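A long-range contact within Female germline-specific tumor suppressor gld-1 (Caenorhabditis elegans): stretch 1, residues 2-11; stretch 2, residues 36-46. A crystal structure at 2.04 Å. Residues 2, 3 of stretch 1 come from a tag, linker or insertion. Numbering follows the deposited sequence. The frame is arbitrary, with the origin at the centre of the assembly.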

ATOM      1  N   SER A   2      -6.579  -1.319   9.665  1.00 75.97           N
ATOM      2  CA  SER A   2      -5.274  -0.963   9.117  1.00 74.37           C
ATOM      3  C   SER A   2      -4.200  -0.912  10.205  1.00 67.85           C
ATOM      4  O   SER A   2      -4.515  -0.832  11.393  1.00 73.27           O
ATOM      5  CB  SER A   2      -5.355   0.377   8.386  1.00 76.49           C
ATOM      6  OG  SER A   2      -5.916   1.378   9.218  1.00 79.66           O
ATOM      7  N   HIS A   3      -2.935  -0.960   9.789  1.00 54.49           N
ATOM      8  CA  HIS A   3      -1.795  -0.897  10.706  1.00 57.77           C
ATOM      9  C   HIS A   3      -1.814   0.379  11.558  1.00 58.87           C
ATOM     10  O   HIS A   3      -2.117   1.465  11.062  1.00 57.87           O
ATOM     11  CB  HIS A   3      -0.482  -0.976   9.912  1.00 58.18           C
ATOM     12  CG  HIS A   3       0.747  -1.074  10.765  1.00 58.84           C
ATOM     13  ND1 HIS A   3       1.013  -0.200  11.798  1.00 58.94           N
ATOM     14  CD2 HIS A   3       1.798  -1.928  10.718  1.00 62.22           C
ATOM     15  CE1 HIS A   3       2.165  -0.520  12.361  1.00 56.85           C
ATOM     16  NE2 HIS A   3       2.663  -1.563  11.723  1.00 61.68           N
ATOM     17  N   GLU A   4      -1.484   0.239  12.840  1.00 64.25           N
ATOM     18  CA  GLU A   4      -1.464   1.376  13.760  1.00 64.25           C
ATOM     19  C   GLU A   4      -0.523   2.487  13.286  1.00 56.17           C
ATOM     20  O   GLU A   4       0.634   2.237  12.954  1.00 48.17           O
ATOM     21  CB  GLU A   4      -1.068   0.924  15.169  1.00 68.08           C
ATOM     22  N   ALA A   5      -1.031   3.715  13.267  1.00 57.70           N
ATOM     23  CA  ALA A   5      -0.244   4.871  12.851  1.00 48.35           C
ATOM     24  C   ALA A   5       0.732   5.320  13.941  1.00 45.40           C
ATOM     25  O   ALA A   5       0.335   5.895  14.948  1.00 45.80           O
ATOM     26  CB  ALA A   5      -1.165   6.017  12.454  1.00 44.94           C
ATOM     27  N   THR A   6       2.010   5.037  13.737  1.00 45.95           N
ATOM     28  CA  THR A   6       3.046   5.506  14.643  1.00 46.85           C
ATOM     29  C   THR A   6       4.083   6.241  13.820  1.00 42.57           C
ATOM     30  O   THR A   6       4.173   6.052  12.603  1.00 32.43           O
ATOM     31  CB  THR A   6       3.723   4.344  15.393  1.00 45.95           C
ATOM     32  OG1 THR A   6       4.581   3.622  14.498  1.00 43.86           O
ATOM     33  CG2 THR A   6       2.675   3.397  15.965  1.00 47.44           C
ATOM     34  N   VAL A   7       4.866   7.082  14.478  1.00 40.24           N
ATOM     35  CA  VAL A   7       5.904   7.822  13.783  1.00 40.82           C
ATOM     36  C   VAL A   7       6.950   6.867  13.214  1.00 36.42           C
ATOM     37  O   VAL A   7       7.489   7.104  12.134  1.00 36.54           O
ATOM     38  CB  VAL A   7       6.554   8.874  14.701  1.00 41.70           C
ATOM     39  CG1 VAL A   7       7.759   9.507  14.026  1.00 41.55           C
ATOM     40  CG2 VAL A   7       5.533   9.937  15.070  1.00 41.89           C
ATOM     41  N   GLU A   8       7.220   5.782  13.934  1.00 29.02           N
ATOM     42  CA  GLU A   8       8.165   4.770  13.465  1.00 34.03           C
ATOM     43  C   GLU A   8       7.664   4.066  12.201  1.00 33.93           C
ATOM     44  O   GLU A   8       8.426   3.829  11.263  1.00 33.01           O
ATOM     45  CB  GLU A   8       8.443   3.739  14.565  1.00 42.68           C
ATOM     46  N   TYR A   9       6.383   3.718  12.190  1.00 34.11           N
ATOM     47  CA  TYR A   9       5.765   3.118  11.009  1.00 34.69           C
ATOM     48  C   TYR A   9       5.894   4.032   9.787  1.00 31.52           C
ATOM     49  O   TYR A   9       6.249   3.580   8.694  1.00 27.51           O
ATOM     50  CB  TYR A   9       4.297   2.818  11.293  1.00 30.59           C
ATOM     51  CG  TYR A   9       3.538   2.175  10.153  1.00 34.20           C
ATOM     52  CD1 TYR A   9       4.028   1.044   9.510  1.00 28.54           C
ATOM     53  CD2 TYR A   9       2.304   2.682   9.747  1.00 30.98           C
ATOM     54  CE1 TYR A   9       3.321   0.452   8.478  1.00 33.34           C
ATOM     55  CE2 TYR A   9       1.592   2.098   8.725  1.00 30.57           C
ATOM     56  CZ  TYR A   9       2.101   0.989   8.087  1.00 33.07           C
ATOM     57  OH  TYR A   9       1.380   0.407   7.072  1.00 33.91           O
ATOM     58  N   LEU A  10       5.601   5.315   9.982  1.00 32.12           N
ATOM     59  CA  LEU A  10       5.726   6.316   8.924  1.00 30.78           C
ATOM     60  C   LEU A  10       7.149   6.342   8.377  1.00 28.75           C
ATOM     61  O   LEU A  10       7.369   6.394   7.162  1.00 23.44           O
ATOM     62  CB  LEU A  10       5.360   7.707   9.465  1.00 27.16           C
ATOM     63  CG  LEU A  10       5.378   8.875   8.479  1.00 30.26           C
ATOM     64  CD1 LEU A  10       4.501   8.573   7.270  1.00 33.97           C
ATOM     65  CD2 LEU A  10       4.934  10.179   9.146  1.00 32.39           C
ATOM     66  N   ALA A  11       8.116   6.339   9.291  1.00 30.39           N
ATOM     67  CA  ALA A  11       9.521   6.308   8.921  1.00 33.90           C
ATOM     68  C   ALA A  11       9.834   5.087   8.058  1.00 31.44           C
ATOM     69  O   ALA A  11      10.535   5.192   7.055  1.00 31.46           O
ATOM     70  CB  ALA A  11      10.394   6.321  10.168  1.00 38.32           C
ATOM     71  N   ASP A  36      -0.672   6.125  -0.750  1.00 26.18           N
ATOM     72  CA  ASP A  36      -1.963   6.144  -0.061  1.00 26.23           C
ATOM     73  C   ASP A  36      -1.760   5.889   1.435  1.00 26.17           C
ATOM     74  O   ASP A  36      -2.377   6.542   2.269  1.00 24.99           O
ATOM     75  CB  ASP A  36      -2.904   5.057  -0.592  1.00 23.72           C
ATOM     76  CG  ASP A  36      -3.450   5.346  -1.989  1.00 37.11           C
ATOM     77  OD1 ASP A  36      -3.258   6.458  -2.515  1.00 34.59           O
ATOM     78  OD2 ASP A  36      -4.091   4.429  -2.559  1.00 36.92           O
ATOM     79  N   GLU A  37      -0.920   4.912   1.769  1.00 25.00           N
ATOM     80  CA  GLU A  37      -0.711   4.517   3.173  1.00 24.05           C
ATOM     81  C   GLU A  37       0.045   5.606   3.943  1.00 23.40           C
ATOM     82  O   GLU A  37      -0.245   5.881   5.101  1.00 24.75           O
ATOM     83  CB  GLU A  37       0.025   3.162   3.263  1.00 22.55           C
ATOM     84  CG  GLU A  37       0.273   2.642   4.679  1.00 23.75           C
ATOM     85  CD  GLU A  37      -1.011   2.212   5.401  1.00 33.85           C
ATOM     86  OE1 GLU A  37      -2.125   2.520   4.917  1.00 34.67           O
ATOM     87  OE2 GLU A  37      -0.905   1.555   6.457  1.00 29.73           O
ATOM     88  N   ILE A  38       1.015   6.225   3.286  1.00 26.37           N
ATOM     89  CA  ILE A  38       1.757   7.325   3.892  1.00 31.69           C
ATOM     90  C   ILE A  38       0.799   8.471   4.222  1.00 27.31           C
ATOM     91  O   ILE A  38       0.838   9.023   5.321  1.00 23.44           O
ATOM     92  CB  ILE A  38       2.902   7.789   2.972  1.00 29.91           C
ATOM     93  CG1 ILE A  38       3.990   6.708   2.928  1.00 31.31           C
ATOM     94  CG2 ILE A  38       3.470   9.139   3.439  1.00 31.70           C
ATOM     95  CD1 ILE A  38       5.131   7.001   1.961  1.00 26.81           C
ATOM     96  N   GLY A  39      -0.075   8.793   3.270  1.00 26.32           N
ATOM     97  CA  GLY A  39      -1.100   9.807   3.457  1.00 30.07           C
ATOM     98  C   GLY A  39      -2.016   9.514   4.630  1.00 24.69           C
ATOM     99  O   GLY A  39      -2.264  10.381   5.462  1.00 27.62           O
ATOM    100  N   ARG A  40      -2.505   8.281   4.709  1.00 26.01           N
ATOM    101  CA  ARG A  40      -3.395   7.878   5.792  1.00 27.65           C
ATOM    102  C   ARG A  40      -2.724   7.967   7.169  1.00 30.83           C
ATOM    103  O   ARG A  40      -3.346   8.376   8.146  1.00 28.56           O
ATOM    104  CB  ARG A  40      -3.912   6.459   5.564  1.00 29.28           C
ATOM    105  CG  ARG A  40      -4.856   5.980   6.667  1.00 31.71           C
ATOM    106  CD  ARG A  40      -5.144   4.483   6.555  1.00 39.65           C
ATOM    107  NE  ARG A  40      -4.002   3.660   6.959  1.00 41.68           N
ATOM    108  CZ  ARG A  40      -3.661   3.423   8.222  1.00 47.18           C
ATOM    109  NH1 ARG A  40      -4.365   3.953   9.218  1.00 40.29           N
ATOM    110  NH2 ARG A  40      -2.609   2.662   8.493  1.00 52.78           N
ATOM    111  N   VAL A  41      -1.463   7.555   7.241  1.00 27.88           N
ATOM    112  CA  VAL A  41      -0.706   7.604   8.486  1.00 26.80           C
ATOM    113  C   VAL A  41      -0.425   9.050   8.932  1.00 24.54           C
ATOM    114  O   VAL A  41      -0.533   9.369  10.109  1.00 27.19           O
ATOM    115  CB  VAL A  41       0.624   6.826   8.366  1.00 28.13           C
ATOM    116  CG1 VAL A  41       1.473   7.013   9.629  1.00 23.45           C
ATOM    117  CG2 VAL A  41       0.347   5.359   8.142  1.00 27.78           C
ATOM    118  N   ARG A  42      -0.053   9.912   7.993  1.00 23.82           N
ATOM    119  CA  ARG A  42       0.152  11.321   8.316  1.00 33.62           C
ATOM    120  C   ARG A  42      -1.139  11.950   8.840  1.00 27.07           C
ATOM    121  O   ARG A  42      -1.126  12.696   9.814  1.00 27.20           O
ATOM    122  CB  ARG A  42       0.641  12.096   7.093  1.00 29.95           C
ATOM    123  CG  ARG A  42       2.055  11.760   6.644  1.00 32.16           C
ATOM    124  CD  ARG A  42       2.537  12.806   5.645  1.00 38.54           C
ATOM    125  NE  ARG A  42       3.692  12.372   4.864  1.00 45.03           N
ATOM    126  CZ  ARG A  42       4.956  12.523   5.246  1.00 60.20           C
ATOM    127  NH1 ARG A  42       5.237  13.088   6.415  1.00 63.13           N
ATOM    128  NH2 ARG A  42       5.940  12.104   4.457  1.00 57.61           N
ATOM    129  N   VAL A  43      -2.252  11.645   8.186  1.00 26.80           N
ATOM    130  CA  VAL A  43      -3.545  12.170   8.616  1.00 34.67           C
ATOM    131  C   VAL A  43      -3.890  11.664  10.014  1.00 33.98           C
ATOM    132  O   VAL A  43      -4.324  12.438  10.876  1.00 32.15           O
ATOM    133  CB  VAL A  43      -4.677  11.813   7.625  1.00 32.35           C
ATOM    134  CG1 VAL A  43      -6.050  12.095   8.243  1.00 35.33           C
ATOM    135  CG2 VAL A  43      -4.506  12.586   6.336  1.00 33.71           C
ATOM    136  N   ALA A  44      -3.678  10.370  10.243  1.00 28.05           N
ATOM    137  CA  ALA A  44      -3.944   9.772  11.550  1.00 33.11           C
ATOM    138  C   ALA A  44      -3.090  10.399  12.650  1.00 28.92           C
ATOM    139  O   ALA A  44      -3.576  10.655  13.751  1.00 31.57           O
ATOM    140  CB  ALA A  44      -3.731   8.255  11.509  1.00 33.22           C
ATOM    141  N   LEU A  45      -1.815  10.633  12.353  1.00 27.55           N
ATOM    142  CA  LEU A  45      -0.916  11.255  13.320  1.00 28.46           C
ATOM    143  C   LEU A  45      -1.409  12.663  13.641  1.00 28.74           C
ATOM    144  O   LEU A  45      -1.495  13.054  14.803  1.00 29.48           O
ATOM    145  CB  LEU A  45       0.520  11.296  12.778  1.00 26.69           C
ATOM    146  CG  LEU A  45       1.222   9.937  12.688  1.00 28.87           C
ATOM    147  CD1 LEU A  45       2.558  10.052  11.948  1.00 30.51           C
ATOM    148  CD2 LEU A  45       1.420   9.344  14.084  1.00 37.01           C
ATOM    149  N   PHE A  46      -1.759  13.411  12.602  1.00 28.31           N
ATOM    150  CA  PHE A  46      -2.262  14.764  12.783  1.00 28.41           C
ATOM    151  C   PHE A  46      -3.570  14.790  13.599  1.00 27.20           C
ATOM    152  O   PHE A  46      -3.752  15.640  14.470  1.00 31.12           O
ATOM    153  CB  PHE A  46      -2.438  15.445  11.424  1.00 29.57           C
ATOM    154  CG  PHE A  46      -2.974  16.842  11.515  1.00 33.31           C
ATOM    155  CD1 PHE A  46      -4.337  17.078  11.512  1.00 41.46           C
ATOM    156  CD2 PHE A  46      -2.112  17.920  11.619  1.00 31.51           C
ATOM    157  CE1 PHE A  46      -4.833  18.368  11.608  1.00 40.14           C
ATOM    158  CE2 PHE A  46      -2.600  19.205  11.715  1.00 36.57           C
ATOM    159  CZ  PHE A  46      -3.967  19.429  11.704  1.00 35.26           C
TER
HETATM  160  O   HOH W   1      -2.107  -1.039   7.004  1.00 61.78           O

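The N-terminal segment passes obliquely over the helix of residues 36-46, then turns at T6 into a helix of its own that runs nearly antiparallel to it, at 158° with the axes 10.1 Å apart at closest approach. Together the two stretches bury 585 Å², divided between a polar cluster around E37 and R40 and an apolar seam formed by V41, L45 and their partners.

In the polar cluster, the side chains of R40, E37 and Y9 meet, each of them t at chi1; E37 then bends at chi2 (p). R40 is also t at chi2, which extends it outward from the helix, and p at chi3, which turns its guanidinium to meet E37, one helical turn earlier. There R40 NE donates to E37 OE1 (3.0 Å) and R40 NH2 to E37 OE2 (2.9 Å), nearly straight hydrogen bonds, both part of a salt bridge. The same NH2 donates to the carbonyl O of H3 at 2.9 Å, lying near the guanidinium plane as a good acceptor should. S2 OG, over one face of the group, comes within 3.0 Å of R40 NH1, but the angle is too poor for a hydrogen bond.

The CA-to-CB bond of Y9 points toward the second helix, and its OH donates to E37 OE2 at 2.6 Å, the carboxylate oxygen lying near the ring plane. Tyrosine suits this buried position because its hydroxyl satisfies a charged acceptor while its CE2 packs against V41 CG2 at 3.5 Å. A water adds a further link, accepting from H3 N and donating to E37 OE2, both at 2.9 Å. S2 and H3 derive from the expression tag, so their contacts, this water link included, come from the tag.

V41 is t, placing CG2 by Y9 while CG1 lies 4.0 Å from both A5 CB and L10 CB. The small side chain of A5 permits close approach of the backbones, with its CA 5.2 Å from V41 CA, and its CB touches A44 CB at 3.5 Å. L10 leaves its helix sideways, but its t, p conformation brings its end into a hole among I38, V41, R42 and L45, with CD1 4.0 Å from I38 CG2. L45, m, t, sets its CD1 3.7 Å from L10 CD2 and its CD2 3.7 Å from A5 O. R42 points away at CB, yet its long side chain returns to lay one guanidinium face against L10 CD1.

T6, with chi1 p, turns OG1 back to accept from Y9 N at 2.9 Å, capping the helix that presents Y9 and L10.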